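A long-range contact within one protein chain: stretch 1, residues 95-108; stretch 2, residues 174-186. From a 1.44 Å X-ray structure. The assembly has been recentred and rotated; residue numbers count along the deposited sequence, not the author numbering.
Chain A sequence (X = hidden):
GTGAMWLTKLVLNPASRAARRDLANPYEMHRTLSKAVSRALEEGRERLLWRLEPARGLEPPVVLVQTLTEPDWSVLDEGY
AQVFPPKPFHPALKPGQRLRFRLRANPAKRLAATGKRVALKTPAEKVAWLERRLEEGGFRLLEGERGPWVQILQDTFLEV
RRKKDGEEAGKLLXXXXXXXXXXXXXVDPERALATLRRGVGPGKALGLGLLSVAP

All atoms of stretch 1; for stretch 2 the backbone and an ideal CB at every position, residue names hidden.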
# COMPACT_ATOMS: atom_id res chain seq x y z
N PRO A 95 -22.63 1.27 -0.56
CA PRO A 95 -22.67 2.70 -0.84
C PRO A 95 -22.92 3.54 0.41
O PRO A 95 -23.85 3.26 1.17
CB PRO A 95 -23.84 2.84 -1.82
CG PRO A 95 -24.01 1.46 -2.40
CD PRO A 95 -23.66 0.52 -1.30
N GLY A 96 -22.06 4.53 0.64
CA GLY A 96 -22.20 5.41 1.79
C GLY A 96 -21.45 4.95 3.03
O GLY A 96 -21.40 5.65 4.03
N GLN A 97 -20.90 3.75 2.98
CA GLN A 97 -20.20 3.21 4.13
C GLN A 97 -18.99 4.07 4.48
O GLN A 97 -18.19 4.41 3.62
CB GLN A 97 -19.73 1.80 3.81
CG GLN A 97 -19.05 1.09 4.97
CD GLN A 97 -18.60 -0.29 4.59
OE1 GLN A 97 -18.51 -0.62 3.41
NE2 GLN A 97 -18.33 -1.12 5.60
N ARG A 98 -18.87 4.41 5.76
CA ARG A 98 -17.76 5.22 6.23
C ARG A 98 -16.65 4.35 6.79
O ARG A 98 -16.90 3.42 7.57
CB ARG A 98 -18.25 6.19 7.30
CG ARG A 98 -19.17 7.27 6.75
CD ARG A 98 -19.71 8.16 7.85
NE ARG A 98 -19.96 9.52 7.38
CZ ARG A 98 -21.09 9.93 6.82
NH1 ARG A 98 -22.10 9.08 6.66
NH2 ARG A 98 -21.22 11.19 6.43
N LEU A 99 -15.41 4.66 6.40
CA LEU A 99 -14.26 3.87 6.80
C LEU A 99 -13.08 4.76 7.13
O LEU A 99 -12.88 5.79 6.49
CB LEU A 99 -13.84 2.93 5.66
CG LEU A 99 -14.91 1.94 5.20
CD1 LEU A 99 -14.50 1.33 3.88
CD2 LEU A 99 -15.15 0.88 6.28
N ARG A 100 -12.28 4.36 8.11
CA ARG A 100 -10.96 4.96 8.28
C ARG A 100 -10.02 4.37 7.25
O ARG A 100 -10.21 3.23 6.80
CB ARG A 100 -10.42 4.68 9.68
CG ARG A 100 -11.28 5.22 10.81
CD ARG A 100 -10.75 4.79 12.18
NE ARG A 100 -10.96 3.37 12.44
CZ ARG A 100 -10.03 2.42 12.34
NH1 ARG A 100 -8.79 2.74 11.98
NH2 ARG A 100 -10.33 1.16 12.60
N PHE A 101 -9.01 5.13 6.87
CA PHE A 101 -8.03 4.60 5.93
C PHE A 101 -6.61 5.04 6.25
O PHE A 101 -6.38 6.05 6.94
CB PHE A 101 -8.36 5.00 4.49
CG PHE A 101 -8.02 6.43 4.17
CD1 PHE A 101 -8.94 7.44 4.43
CD2 PHE A 101 -6.78 6.77 3.63
CE1 PHE A 101 -8.63 8.78 4.16
CE2 PHE A 101 -6.46 8.10 3.36
CZ PHE A 101 -7.38 9.11 3.62
N ARG A 102 -5.66 4.26 5.75
CA ARG A 102 -4.25 4.60 5.79
C ARG A 102 -3.67 4.25 4.43
O ARG A 102 -4.00 3.21 3.85
CB ARG A 102 -3.56 3.79 6.90
CG ARG A 102 -2.06 4.05 7.01
CD ARG A 102 -1.45 3.36 8.23
NE ARG A 102 -1.88 4.02 9.46
CZ ARG A 102 -1.08 4.68 10.29
NH1 ARG A 102 0.22 4.76 10.04
NH2 ARG A 102 -1.57 5.24 11.38
N LEU A 103 -2.83 5.15 3.90
CA LEU A 103 -2.21 4.93 2.60
C LEU A 103 -0.87 5.61 2.56
O LEU A 103 -0.80 6.84 2.68
CB LEU A 103 -3.08 5.48 1.46
CG LEU A 103 -2.40 5.54 0.08
CD1 LEU A 103 -2.03 4.13 -0.41
CD2 LEU A 103 -3.31 6.27 -0.94
N ARG A 104 0.18 4.83 2.36
CA ARG A 104 1.50 5.38 2.12
C ARG A 104 1.71 5.38 0.62
O ARG A 104 1.72 4.32 -0.00
CB ARG A 104 2.58 4.53 2.80
CG ARG A 104 3.88 5.29 3.01
CD ARG A 104 4.99 4.41 3.56
NE ARG A 104 6.09 5.22 4.05
CZ ARG A 104 7.26 4.73 4.46
NH1 ARG A 104 7.48 3.42 4.42
NH2 ARG A 104 8.20 5.56 4.89
N ALA A 105 1.87 6.57 0.03
CA ALA A 105 1.81 6.72 -1.43
C ALA A 105 2.92 7.60 -1.95
O ALA A 105 3.64 8.23 -1.19
CB ALA A 105 0.49 7.32 -1.83
N ASN A 106 3.03 7.61 -3.28
CA ASN A 106 3.95 8.48 -4.01
C ASN A 106 3.14 9.38 -4.92
O ASN A 106 3.00 9.10 -6.11
CB ASN A 106 4.93 7.61 -4.81
CG ASN A 106 5.88 8.41 -5.69
OD1 ASN A 106 6.03 8.10 -6.88
ND2 ASN A 106 6.55 9.41 -5.13
N PRO A 107 2.56 10.47 -4.37
CA PRO A 107 1.74 11.35 -5.21
C PRO A 107 2.59 11.89 -6.35
O PRO A 107 3.69 12.41 -6.12
CB PRO A 107 1.30 12.46 -4.25
CG PRO A 107 1.40 11.83 -2.85
CD PRO A 107 2.60 10.92 -2.96
N ALA A 108 2.08 11.78 -7.58
CA ALA A 108 2.89 12.05 -8.76
C ALA A 108 2.02 12.50 -9.92
O ALA A 108 0.80 12.38 -9.88
CB ALA A 108 3.68 10.78 -9.15
N UNK A 174 15.69 8.23 -5.02
CA UNK A 174 14.88 8.65 -3.89
C UNK A 174 13.43 8.76 -4.31
O UNK A 174 13.10 9.43 -5.29
CB UNK A 174 15.38 9.98 -3.32
N UNK A 175 12.56 8.09 -3.58
CA UNK A 175 11.14 8.04 -3.90
C UNK A 175 10.37 8.69 -2.76
O UNK A 175 10.45 8.24 -1.62
CB UNK A 175 10.67 6.60 -4.13
N UNK A 176 9.64 9.75 -3.07
CA UNK A 176 8.88 10.44 -2.04
C UNK A 176 7.74 9.58 -1.52
O UNK A 176 6.93 9.05 -2.29
CB UNK A 176 8.33 11.76 -2.58
N UNK A 177 7.67 9.44 -0.20
CA UNK A 177 6.68 8.59 0.44
C UNK A 177 5.86 9.44 1.40
O UNK A 177 6.39 9.96 2.39
CB UNK A 177 7.34 7.42 1.17
N UNK A 178 4.57 9.55 1.11
CA UNK A 178 3.66 10.39 1.88
C UNK A 178 2.66 9.47 2.56
O UNK A 178 1.94 8.71 1.88
CB UNK A 178 2.96 11.42 1.00
N UNK A 179 2.63 9.51 3.89
CA UNK A 179 1.72 8.68 4.67
C UNK A 179 0.46 9.45 5.03
O UNK A 179 0.50 10.38 5.84
CB UNK A 179 2.41 8.17 5.94
N UNK A 180 -0.66 9.06 4.40
CA UNK A 180 -1.96 9.67 4.63
C UNK A 180 -2.78 8.82 5.59
O UNK A 180 -2.75 7.58 5.51
CB UNK A 180 -2.71 9.86 3.31
N UNK A 181 -3.54 9.47 6.46
CA UNK A 181 -4.53 8.78 7.29
C UNK A 181 -5.77 9.66 7.36
O UNK A 181 -5.66 10.88 7.48
CB UNK A 181 -3.98 8.48 8.69
N UNK A 182 -6.95 9.07 7.29
CA UNK A 182 -8.15 9.87 7.38
C UNK A 182 -9.41 9.03 7.38
O UNK A 182 -9.39 7.86 7.77
CB UNK A 182 -8.20 10.87 6.22
N UNK A 183 -10.49 9.66 6.97
CA UNK A 183 -11.78 8.98 6.89
C UNK A 183 -12.38 9.22 5.51
O UNK A 183 -12.30 10.31 4.95
CB UNK A 183 -12.73 9.46 7.99
N UNK A 184 -12.96 8.17 4.96
CA UNK A 184 -13.55 8.24 3.63
C UNK A 184 -14.90 7.54 3.61
O UNK A 184 -15.32 6.91 4.59
CB UNK A 184 -12.61 7.62 2.59
N UNK A 185 -15.60 7.67 2.49
CA UNK A 185 -16.81 6.89 2.27
C UNK A 185 -16.74 6.14 0.95
O UNK A 185 -16.06 6.57 0.01
CB UNK A 185 -18.04 7.80 2.30
N UNK A 186 -17.44 5.02 0.90
CA UNK A 186 -17.61 4.25 -0.32
C UNK A 186 -18.66 4.92 -1.19
O UNK A 186 -19.76 5.23 -0.73
CB UNK A 186 -18.00 2.80 -0.01

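Residues 98-105 and 174-186 run antiparallel, and, as in any extended strand, positions 178-185 alternate between the side of the sheet lined by Leu99, Phe101, Leu103 and Ala105 and that lined by Arg98, Arg100, Arg102 and Arg104.

At position 174 the ideal CB has nothing of stretch 1 nearby and nearly any residue would serve; it is Gln174. Position 175 points sideways, distant from all but the Asn106 amide; it is Val175. Position 176 presents its carbonyl to that amide, which any residue could do: Asn106 ND2 donates to the O of Gln176 (2.9 Å), and a water accepts from both Asn106 ND2 and Gln176 N.

The CB at 177 lies 3.8 Å from Arg104 NE, where a small or apolar group could pack along the arginine. It is Ala177, whose O takes a weak hydrogen bond from a water held by Arg104 NE.

Position 178 pairs with Ala105 and its CB lies 4.0 Å from Pro107 CD, favouring an aliphatic residue. Val178 sets CG2 3.7 Å from Pro107 CD, while its N and O bond to Ala105.

Position 179 sits beside the aliphatic part of Arg104; a hydrophobic residue or an acid could fit. Leu179 reaches Arg104 CB with CD1 (3.9 Å).

At 180 the small Ala105 and nearby Pro107 leave room for a large apolar group. Phe180 fills it, with Pro107 CG (4.0 Å from CZ) and Ala105 CB (4.2 Å from CE2) at its ring edge.

Position 181 faces Arg102, so an acid is the natural expectation, though a polar amide could also serve. Glu181 forms a salt bridge, OE2 to Arg102 NH2, at 2.5 Å.

At 182, the ideal CB would lie 3.0 Å from Phe101 CE1, a clash, so glycine is indicated. Gly182 lets the Phe101 ring lie with one face over the backbone.

Position 183 lies among Arg98 and Arg100; an acid or polar residue might be predicted. Instead Arg183 brings NH2 within 4.2 Å of Arg98 NE, a like-charge approach.

Position 184 borders Leu99 and Phe101, suiting a branched aliphatic residue. Leu184 packs CD1 against Leu99 CB (3.9 Å) and CD2 against Phe101 CD1 (3.7 Å).

Position 185, beside Arg98, would suit an acid or polar group. Glu185 makes no salt bridge with it; OE1 accepts from a water (2.6 Å) that also donates to Gly96 O.

At 186 the CB points toward stretch 1, favouring a compact apolar residue. Val186 places CG2 4.0 Å from Leu99 CD1.

Stretch 2 (174-186) QVQAVLFEGRLEV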
# COMPACT_ATOMS: atom_id res chain seq x y z
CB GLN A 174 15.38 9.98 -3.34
CG GLN A 174 16.74 9.87 -2.68
CD GLN A 174 17.51 11.16 -2.73
OE1 GLN A 174 17.35 11.96 -3.65
NE2 GLN A 174 18.35 11.38 -1.73
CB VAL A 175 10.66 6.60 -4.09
CG1 VAL A 175 9.17 6.56 -4.40
CG2 VAL A 175 11.48 5.92 -5.19
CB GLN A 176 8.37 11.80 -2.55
CG GLN A 176 7.72 12.59 -1.44
CD GLN A 176 7.51 14.04 -1.77
OE1 GLN A 176 7.69 14.48 -2.90
NE2 GLN A 176 7.16 14.80 -0.75
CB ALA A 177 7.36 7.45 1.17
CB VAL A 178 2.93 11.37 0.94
CG1 VAL A 178 1.98 12.25 1.73
CG2 VAL A 178 3.93 12.22 0.20
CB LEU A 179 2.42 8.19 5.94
CG LEU A 179 1.59 7.27 6.84
CD1 LEU A 179 1.20 5.98 6.10
CD2 LEU A 179 2.40 6.94 8.08
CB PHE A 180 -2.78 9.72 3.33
CG PHE A 180 -2.20 10.55 2.22
CD1 PHE A 180 -2.33 11.94 2.22
CD2 PHE A 180 -1.61 9.94 1.12
CE1 PHE A 180 -1.86 12.70 1.15
CE2 PHE A 180 -1.13 10.68 0.06
CZ PHE A 180 -1.25 12.08 0.08
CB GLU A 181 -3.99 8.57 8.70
CG GLU A 181 -4.88 7.73 9.57
CD GLU A 181 -4.23 7.36 10.87
OE1 GLU A 181 -4.02 8.26 11.71
OE2 GLU A 181 -3.91 6.17 11.05
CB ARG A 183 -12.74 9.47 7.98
CG ARG A 183 -12.29 9.13 9.38
CD ARG A 183 -13.27 9.63 10.43
NE ARG A 183 -14.56 8.93 10.39
CZ ARG A 183 -15.73 9.53 10.20
NH1 ARG A 183 -15.78 10.85 10.02
NH2 ARG A 183 -16.85 8.83 10.18
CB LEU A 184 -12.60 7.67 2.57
CG LEU A 184 -12.10 6.23 2.74
CD1 LEU A 184 -13.23 5.22 2.58
CD2 LEU A 184 -10.99 5.94 1.74
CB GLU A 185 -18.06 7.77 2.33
CG GLU A 185 -18.12 8.86 1.28
CD GLU A 185 -19.45 9.60 1.28
OE1 GLU A 185 -20.47 9.00 1.68
OE2 GLU A 185 -19.47 10.77 0.87
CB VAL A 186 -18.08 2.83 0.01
CG1 VAL A 186 -18.35 2.02 -1.26
CG2 VAL A 186 -17.06 2.15 0.89
O HOH W 1 -21.56 8.49 4.03
O HOH W 2 5.80 7.99 4.43
O HOH W 3 9.46 10.45 -5.86
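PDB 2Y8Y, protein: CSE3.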